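Local coordinates for protein alanine racemase (Acinetobacter baumannii, PDB 4QHR) that belongs to the alanine racemase family, pairing an N-terminal TIM-type barrel that carries covalently bound pyridoxal phosphate with a C-terminal beta domain, at residues 238-243 with 265-270. Sequence-based numbering, arbitrary orientation.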
loop_
_atom_site.group_PDB
_atom_site.type_symbol
_atom_site.label_atom_id
_atom_site.label_comp_id
_atom_site.label_asym_id
_atom_site.label_seq_id
_atom_site.Cartn_x
_atom_site.Cartn_y
_atom_site.Cartn_z
ATOM N N ALA A 238 -1.234 -11.255 -11.407
ATOM C CA ALA A 238 -2.605 -11.638 -11.129
ATOM C C ALA A 238 -3.139 -12.413 -12.372
ATOM O O ALA A 238 -2.368 -12.776 -13.246
ATOM C CB ALA A 238 -3.466 -10.415 -10.765
ATOM N N GLU A 239 -4.415 -12.711 -12.426
ATOM C CA GLU A 239 -4.986 -13.471 -13.524
ATOM C C GLU A 239 -6.261 -12.841 -14.043
ATOM O O GLU A 239 -6.974 -12.071 -13.354
ATOM C CB GLU A 239 -5.272 -14.946 -13.090
ATOM C CG GLU A 239 -4.019 -15.819 -13.099
ATOM C CD GLU A 239 -4.322 -17.232 -12.671
ATOM O OE1 GLU A 239 -5.540 -17.598 -12.610
ATOM O OE2 GLU A 239 -3.358 -17.963 -12.400
ATOM N N ILE A 240 -6.532 -13.172 -15.292
ATOM C CA ILE A 240 -7.816 -12.824 -15.912
ATOM C C ILE A 240 -8.979 -13.616 -15.322
ATOM O O ILE A 240 -8.961 -14.825 -15.309
ATOM C CB ILE A 240 -7.762 -12.965 -17.432
ATOM C CG1 ILE A 240 -6.853 -11.855 -17.952
ATOM C CG2 ILE A 240 -9.177 -12.834 -18.003
ATOM C CD1 ILE A 240 -6.525 -11.911 -19.438
ATOM N N ILE A 241 -9.991 -12.906 -14.842
ATOM C CA ILE A 241 -11.153 -13.511 -14.179
ATOM C C ILE A 241 -12.462 -13.377 -14.954
ATOM O O ILE A 241 -13.453 -14.034 -14.604
ATOM C CB ILE A 241 -11.309 -12.975 -12.736
ATOM C CG1 ILE A 241 -11.532 -11.460 -12.677
ATOM C CG2 ILE A 241 -10.060 -13.326 -11.930
ATOM C CD1 ILE A 241 -11.991 -10.939 -11.318
ATOM N N ALA A 242 -12.473 -12.508 -15.967
ATOM C CA ALA A 242 -13.636 -12.314 -16.834
ATOM C C ALA A 242 -13.249 -11.741 -18.184
ATOM O O ALA A 242 -12.302 -10.961 -18.283
ATOM C CB ALA A 242 -14.677 -11.397 -16.185
ATOM N N LEU A 243 -14.011 -12.129 -19.216
ATOM C CA LEU A 243 -13.831 -11.612 -20.552
ATOM C C LEU A 243 -15.115 -10.976 -21.061
ATOM O O LEU A 243 -16.208 -11.492 -20.793
ATOM C CB LEU A 243 -13.404 -12.742 -21.483
ATOM C CG LEU A 243 -12.005 -13.216 -21.126
ATOM C CD1 LEU A 243 -11.721 -14.519 -21.825
ATOM C CD2 LEU A 243 -10.977 -12.157 -21.518
ATOM N N ASP A 265 -12.398 -6.085 -27.011
ATOM C CA ASP A 265 -12.377 -7.161 -26.018
ATOM C C ASP A 265 -11.675 -6.625 -24.766
ATOM O O ASP A 265 -10.636 -6.020 -24.865
ATOM C CB ASP A 265 -11.661 -8.379 -26.607
ATOM C CG ASP A 265 -12.313 -8.832 -27.895
ATOM O OD1 ASP A 265 -13.505 -9.121 -27.822
ATOM O OD2 ASP A 265 -11.663 -8.837 -28.964
ATOM N N ILE A 266 -12.302 -6.843 -23.624
ATOM C CA ILE A 266 -11.873 -6.362 -22.318
ATOM C C ILE A 266 -11.654 -7.575 -21.480
ATOM O O ILE A 266 -12.425 -8.509 -21.566
ATOM C CB ILE A 266 -13.018 -5.573 -21.645
ATOM C CG1 ILE A 266 -13.309 -4.314 -22.469
ATOM C CG2 ILE A 266 -12.655 -5.174 -20.223
ATOM C CD1 ILE A 266 -12.086 -3.468 -22.788
ATOM N N ALA A 267 -10.603 -7.577 -20.678
ATOM C CA ALA A 267 -10.486 -8.611 -19.643
ATOM C C ALA A 267 -10.482 -7.937 -18.255
ATOM O O ALA A 267 -9.950 -6.841 -18.089
ATOM C CB ALA A 267 -9.228 -9.398 -19.843
ATOM N N ILE A 268 -11.078 -8.623 -17.282
ATOM C CA ILE A 268 -10.997 -8.201 -15.916
ATOM C C ILE A 268 -9.913 -9.035 -15.233
ATOM O O ILE A 268 -9.828 -10.272 -15.389
ATOM C CB ILE A 268 -12.341 -8.291 -15.188
ATOM C CG1 ILE A 268 -13.436 -7.562 -15.971
ATOM C CG2 ILE A 268 -12.209 -7.732 -13.768
ATOM C CD1 ILE A 268 -13.148 -6.096 -16.274
ATOM N N VAL A 269 -9.070 -8.335 -14.462
ATOM C CA VAL A 269 -7.942 -8.944 -13.808
ATOM C C VAL A 269 -8.109 -8.860 -12.291
ATOM O O VAL A 269 -8.607 -7.855 -11.777
ATOM C CB VAL A 269 -6.653 -8.201 -14.198
ATOM C CG1 VAL A 269 -5.470 -8.748 -13.448
ATOM C CG2 VAL A 269 -6.418 -8.336 -15.707
ATOM N N SER A 270 -7.645 -9.885 -11.582
ATOM C CA SER A 270 -7.806 -9.969 -10.171
ATOM C C SER A 270 -6.692 -9.222 -9.408
ATOM O O SER A 270 -5.968 -9.818 -8.625
ATOM C CB SER A 270 -7.858 -11.423 -9.703
ATOM O OG SER A 270 -6.676 -12.157 -10.073
#
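Residues 238-243 and 265-270 run antiparallel in the mixed sheet of the C-terminal domain, and their backbone register slips by one at a classic beta bulge, where Ile241 and Ala242 both stand opposite Ile268. Ile268 closes the bulge with both its polar backbone atoms: its O accepts from Ile241 N at 2.7 Å, and its N donates to Ala242 O at 2.8 Å. Farther along, Ser270 N binds Glu239 O at 2.9 Å. The serine's short hydroxyl suits this strand end, since OG, which chi1 of 58° places between the backbone N and the carbonyl carbon, takes a weak bond from Glu239 N, while its stronger partner is Gln3 O.

On one face of the pair, the methyl of Ala267 is small enough to receive Ile240 CD1 and Leu243 CD2, each at 3.7 Å, and Val269 turns CG2 loosely to Ile240 CG1. Ile240 and Val269 also touch Val320, and Ala267 and Val269 touch Ile307. Val269 CG1 meets Ala238 CB. On the other face Ala242 CB lies 4.0 Å from both CB and CG1 of Ile268, which leaves this contact to the alanine methyl. Ile241, with CG1 likewise between N and the carbonyl carbon (chi1 61°), brings that atom within 3.9 Å of Ile268 CG2, while its own CG2 meets Ser270 CB at 3.7 Å.

Ile241, Ala242 and Ile268 also pack on Glu79, Leu133 and Arg132 of the second subunit, respectively, so the bulged strand pair contributes to the dimer interface. The chemistry implies a division of labour: backbone bonds fix the shifted register and pair the peptide groups of the bulge, while aliphatic packing joins the strands to the domain interior and to the partner subunit.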